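Local coordinates for hypothetical UPF0271 protein TTHB195 (Thermus thermophilus, PDB 2DFA) that probably cleaves 5-oxoproline to L-glutamate with hydrolysis of ATP, acting as subunit A of a 5-oxoprolinase complex, at residues 113-118 and 161-166; 152-155 and 159-162. All blocks are in the same frame, centred on the assembly; numbering follows the deposited sequence. Where two conformers were deposited one is given.

Interaction 1: 113-118 and 161-166; sequences ALYLKA and VLEAFP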
loop_
_atom_site.group_PDB
_atom_site.type_symbol
_atom_site.label_atom_id
_atom_site.label_comp_id
_atom_site.label_asym_id
_atom_site.label_seq_id
_atom_site.Cartn_x
_atom_site.Cartn_y
_atom_site.Cartn_z
ATOM N N ALA A 113 13.880 -11.428 4.539
ATOM C CA ALA A 113 14.217 -12.027 3.252
ATOM C C ALA A 113 15.280 -11.268 2.469
ATOM O O ALA A 113 16.028 -11.877 1.701
ATOM C CB ALA A 113 12.958 -12.199 2.407
ATOM N N LEU A 114 15.352 -9.950 2.646
ATOM C CA LEU A 114 16.368 -9.165 1.941
ATOM C C LEU A 114 17.735 -9.577 2.483
ATOM O O LEU A 114 18.692 -9.747 1.730
ATOM C CB LEU A 114 16.155 -7.659 2.166
ATOM C CG LEU A 114 17.173 -6.698 1.520
ATOM C CD1 LEU A 114 17.282 -6.962 0.015
ATOM C CD2 LEU A 114 16.751 -5.259 1.785
ATOM N N TYR A 115 17.807 -9.733 3.801
ATOM C CA TYR A 115 19.039 -10.139 4.474
ATOM C C TYR A 115 19.465 -11.497 3.911
ATOM O O TYR A 115 20.606 -11.680 3.484
ATOM C CB TYR A 115 18.781 -10.246 5.984
ATOM C CG TYR A 115 20.015 -10.452 6.838
ATOM C CD1 TYR A 115 20.957 -9.434 6.998
ATOM C CD2 TYR A 115 20.231 -11.659 7.507
ATOM C CE1 TYR A 115 22.083 -9.610 7.807
ATOM C CE2 TYR A 115 21.354 -11.846 8.317
ATOM C CZ TYR A 115 22.273 -10.818 8.463
ATOM O OH TYR A 115 23.376 -10.995 9.272
ATOM N N LEU A 116 18.531 -12.445 3.897
ATOM C CA LEU A 116 18.811 -13.783 3.387
ATOM C C LEU A 116 19.199 -13.774 1.906
ATOM O O LEU A 116 20.108 -14.496 1.499
ATOM C CB LEU A 116 17.600 -14.699 3.608
ATOM C CG LEU A 116 17.218 -14.954 5.071
ATOM C CD1 LEU A 116 16.015 -15.892 5.139
ATOM C CD2 LEU A 116 18.406 -15.557 5.813
ATOM N N LYS A 117 18.516 -12.965 1.099
ATOM C CA LYS A 117 18.833 -12.896 -0.326
ATOM C C LYS A 117 20.260 -12.372 -0.483
ATOM O O LYS A 117 21.020 -12.842 -1.335
ATOM C CB LYS A 117 17.849 -11.969 -1.054
ATOM C CG LYS A 117 17.969 -11.992 -2.578
ATOM C CD LYS A 117 16.975 -11.023 -3.208
ATOM C CE LYS A 117 17.024 -11.051 -4.735
ATOM N NZ LYS A 117 16.673 -12.384 -5.291
ATOM N N ALA A 118 20.619 -11.404 0.356
ATOM C CA ALA A 118 21.957 -10.817 0.334
ATOM C C ALA A 118 23.033 -11.844 0.691
ATOM O O ALA A 118 24.111 -11.858 0.098
ATOM C CB ALA A 118 22.026 -9.651 1.305
ATOM N N VAL A 161 30.664 -5.005 10.105
ATOM C CA VAL A 161 30.477 -5.403 11.497
ATOM C C VAL A 161 29.940 -6.831 11.512
ATOM O O VAL A 161 28.890 -7.107 10.930
ATOM C CB VAL A 161 29.463 -4.476 12.211
ATOM C CG1 VAL A 161 29.279 -4.917 13.648
ATOM C CG2 VAL A 161 29.942 -3.035 12.154
ATOM N N LEU A 162 30.658 -7.732 12.180
ATOM C CA LEU A 162 30.260 -9.135 12.244
ATOM C C LEU A 162 29.230 -9.457 13.314
ATOM O O LEU A 162 29.427 -9.188 14.499
ATOM C CB LEU A 162 31.497 -10.017 12.432
ATOM C CG LEU A 162 32.563 -9.838 11.348
ATOM C CD1 LEU A 162 33.682 -10.852 11.557
ATOM C CD2 LEU A 162 31.932 -10.025 9.969
ATOM N N GLU A 163 28.130 -10.061 12.879
ATOM C CA GLU A 163 27.034 -10.420 13.766
ATOM C C GLU A 163 27.010 -11.904 14.114
ATOM O O GLU A 163 27.308 -12.758 13.277
ATOM C CB GLU A 163 25.710 -10.014 13.115
ATOM C CG GLU A 163 24.472 -10.428 13.869
ATOM C CD GLU A 163 23.216 -9.797 13.292
ATOM O OE1 GLU A 163 22.976 -9.939 12.073
ATOM O OE2 GLU A 163 22.471 -9.158 14.065
ATOM N N ALA A 164 26.661 -12.199 15.361
ATOM C CA ALA A 164 26.566 -13.573 15.844
ATOM C C ALA A 164 25.191 -13.718 16.483
ATOM O O ALA A 164 24.609 -12.732 16.949
ATOM C CB ALA A 164 27.669 -13.860 16.872
ATOM N N PHE A 165 24.677 -14.942 16.513
ATOM C CA PHE A 165 23.352 -15.191 17.066
ATOM C C PHE A 165 23.339 -16.191 18.211
ATOM O O PHE A 165 23.301 -17.398 17.988
ATOM C CB PHE A 165 22.416 -15.686 15.959
ATOM C CG PHE A 165 22.378 -14.791 14.755
ATOM C CD1 PHE A 165 23.434 -14.777 13.848
ATOM C CD2 PHE A 165 21.295 -13.944 14.537
ATOM C CE1 PHE A 165 23.410 -13.931 12.742
ATOM C CE2 PHE A 165 21.264 -13.095 13.435
ATOM C CZ PHE A 165 22.326 -13.090 12.535
ATOM N N PRO A 166 23.352 -15.698 19.458
ATOM C CA PRO A 166 23.338 -16.599 20.614
ATOM C C PRO A 166 22.083 -17.473 20.692
ATOM O O PRO A 166 22.080 -18.496 21.375
ATOM C CB PRO A 166 23.470 -15.643 21.801
ATOM C CG PRO A 166 22.868 -14.366 21.288
ATOM C CD PRO A 166 23.416 -14.290 19.886
#
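Tyr115 reaches from helix 112-120 to Glu163, near the C-terminal end of strand 160-164 in the parallel sheet of this LamB/PxpA-family α/β fold, and to Phe165, just beyond it. The backbones stay well apart, with Tyr115 CA 12.3 Å from Glu163 CA, and the phenol and the glutamate side chain bridge the gap between them. Tyrosine suits the place because its long, rigid, largely apolar side chain crosses buried space and ends in a polar hydroxyl. That hydroxyl does nearly all the touching: Tyr115 OH lies 3.0 Å from Glu163 OE1. The ring and the carboxylate are turned almost perpendicular, their planes 83° apart, and OE1 approaches the ring obliquely. Phe165 comes to meet the tyrosine from the opposite direction and offers its ring edge to the same hydroxyl, Tyr115 OH being 4.0 Å from Phe165 CZ.

Further out, the torsions explain the reach. Tyr115 turns CG away from its own backbone N (chi1 -171°), which throws the ring off the helix toward the sheet, while Glu163 extends its chain beyond CG to carry the carboxylate out from the strand. A long acid suits this buried place because its other oxygen has strong partners: Glu163 OE2 forms a salt bridge with Lys109 and accepts a hydrogen bond from Asn6 ND2. Two grips on OE2 should limit rotation of the carboxylate and so help place OE1. Leu144 packs against both aromatic side chains. The turn that carries the tyrosine is held by the usual i to i+4 backbone bonds, among them Lys117 N to Ala113 O at 2.8 Å.

Interaction 2: 152-155 and 159-162; sequences EARK and RVVL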
loop_
_atom_site.group_PDB
_atom_site.type_symbol
_atom_site.label_atom_id
_atom_site.label_comp_id
_atom_site.label_asym_id
_atom_site.label_seq_id
_atom_site.Cartn_x
_atom_site.Cartn_y
_atom_site.Cartn_z
ATOM N N GLU A 152 31.003 -8.840 -0.585
ATOM C CA GLU A 152 30.650 -7.679 -1.397
ATOM C C GLU A 152 30.750 -6.386 -0.601
ATOM O O GLU A 152 31.129 -5.346 -1.139
ATOM C CB GLU A 152 29.243 -7.840 -1.978
ATOM C CG GLU A 152 29.119 -8.991 -2.967
ATOM C CD GLU A 152 30.126 -8.899 -4.105
ATOM O OE1 GLU A 152 30.342 -7.786 -4.625
ATOM O OE2 GLU A 152 30.691 -9.942 -4.493
ATOM N N ALA A 153 30.407 -6.450 0.682
ATOM C CA ALA A 153 30.488 -5.278 1.535
ATOM C C ALA A 153 31.941 -4.814 1.610
ATOM O O ALA A 153 32.222 -3.623 1.535
ATOM C CB ALA A 153 29.967 -5.601 2.933
ATOM N N ARG A 154 32.862 -5.760 1.748
ATOM C CA ARG A 154 34.281 -5.418 1.824
ATOM C C ARG A 154 34.784 -4.925 0.475
ATOM O O ARG A 154 35.549 -3.962 0.402
ATOM C CB ARG A 154 35.103 -6.629 2.282
ATOM C CG ARG A 154 34.851 -7.042 3.732
ATOM C CD ARG A 154 35.712 -8.237 4.122
ATOM N NE ARG A 154 35.505 -8.660 5.507
ATOM C CZ ARG A 154 35.922 -7.982 6.573
ATOM N NH1 ARG A 154 36.574 -6.836 6.428
ATOM N NH2 ARG A 154 35.691 -8.456 7.788
ATOM N N LYS A 155 34.350 -5.577 -0.598
ATOM C CA LYS A 155 34.767 -5.173 -1.936
ATOM C C LYS A 155 34.290 -3.755 -2.234
ATOM O O LYS A 155 34.939 -3.021 -2.984
ATOM C CB LYS A 155 34.219 -6.152 -2.986
ATOM C CG LYS A 155 34.967 -7.484 -3.040
ATOM C CD LYS A 155 34.253 -8.532 -3.898
ATOM C CE LYS A 155 34.156 -8.129 -5.364
ATOM N NZ LYS A 155 33.395 -9.146 -6.156
ATOM N N ARG A 159 32.984 -0.382 5.899
ATOM C CA ARG A 159 33.427 -0.968 7.154
ATOM C C ARG A 159 32.371 -2.026 7.449
ATOM O O ARG A 159 31.171 -1.757 7.325
ATOM C CB ARG A 159 33.419 0.069 8.272
ATOM C CG ARG A 159 33.532 -0.539 9.659
ATOM C CD ARG A 159 33.322 0.511 10.737
ATOM N NE ARG A 159 33.199 -0.096 12.058
ATOM C CZ ARG A 159 32.674 0.518 13.113
ATOM N NH1 ARG A 159 32.226 1.761 13.002
ATOM N NH2 ARG A 159 32.580 -0.117 14.274
ATOM N N VAL A 160 32.802 -3.222 7.833
ATOM C CA VAL A 160 31.854 -4.292 8.126
ATOM C C VAL A 160 31.847 -4.674 9.601
ATOM O O VAL A 160 32.882 -4.660 10.261
ATOM C CB VAL A 160 32.156 -5.547 7.276
ATOM C CG1 VAL A 160 32.089 -5.200 5.798
ATOM C CG2 VAL A 160 33.522 -6.107 7.638
ATOM N N VAL A 161 30.664 -5.005 10.105
ATOM C CA VAL A 161 30.477 -5.403 11.497
ATOM C C VAL A 161 29.940 -6.831 11.512
ATOM O O VAL A 161 28.890 -7.107 10.930
ATOM C CB VAL A 161 29.463 -4.476 12.211
ATOM C CG1 VAL A 161 29.279 -4.917 13.648
ATOM C CG2 VAL A 161 29.942 -3.035 12.154
ATOM N N LEU A 162 30.658 -7.732 12.180
ATOM C CA LEU A 162 30.260 -9.135 12.244
ATOM C C LEU A 162 29.230 -9.457 13.314
ATOM O O LEU A 162 29.427 -9.188 14.499
ATOM C CB LEU A 162 31.497 -10.017 12.432
ATOM C CG LEU A 162 32.563 -9.838 11.348
ATOM C CD1 LEU A 162 33.682 -10.852 11.557
ATOM C CD2 LEU A 162 31.932 -10.025 9.969
#
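Helix 148-155 ends only a few residues before strand 160-164 begins, and the two backbones come nearest at Ala153 and Val160, whose CA atoms are 6.8 Å apart. Such closeness suits alanine: its CB points at the strand without adding bulk, and Ala153 CB meets Val160 CG1 at 3.6 Å, an apolar touch. The β-branched Val160, well suited to a strand, also points toward the helix; its CG1 lies against Ala153 CB and the Arg154 chain at CG, its CG2 against the guanidinium.

Arg154 starts off to one side, but its chain, extended from CG to NE, brings the guanidinium back over the valine at about a right angle. Val160 CG2 sits under one face of that group, 3.0 Å from its plane and displaced toward the rim. Val160 was modelled in two conformers, so this tight approach is doubtful in detail. The polar end of Arg154 has a firmer partner one turn back, a salt bridge from NE to Glu150 OE2.

The contact joins the helix to the second strand of the β-α-β unit formed by strand 141-143, helix 148-155 and strand 160-164; Ala153 also packs on Leu141, while Glu152 faces helix 122-135.

How the interactions relate
Interactions 1 and 2 share strand 160-164, overlapping at Val161 and Leu162, and their centres lie 12 Å apart. Along the chain, helix 112-120 comes first, then helix 148-155, and both contacts finish on the strand that follows. Interaction 2 joins neighbours in sequence at the strand's beginning, about 14 Å from the centre of the chain; interaction 1 joins parts some forty residues apart at its far end, about 7 Å from that centre. One end of the strand thus serves local β-α-β packing. At the other, in the interior, the Tyr115 side chain lies near, without touching, Asp8, His62 and His111, which might form a metal site, though this is unconfirmed.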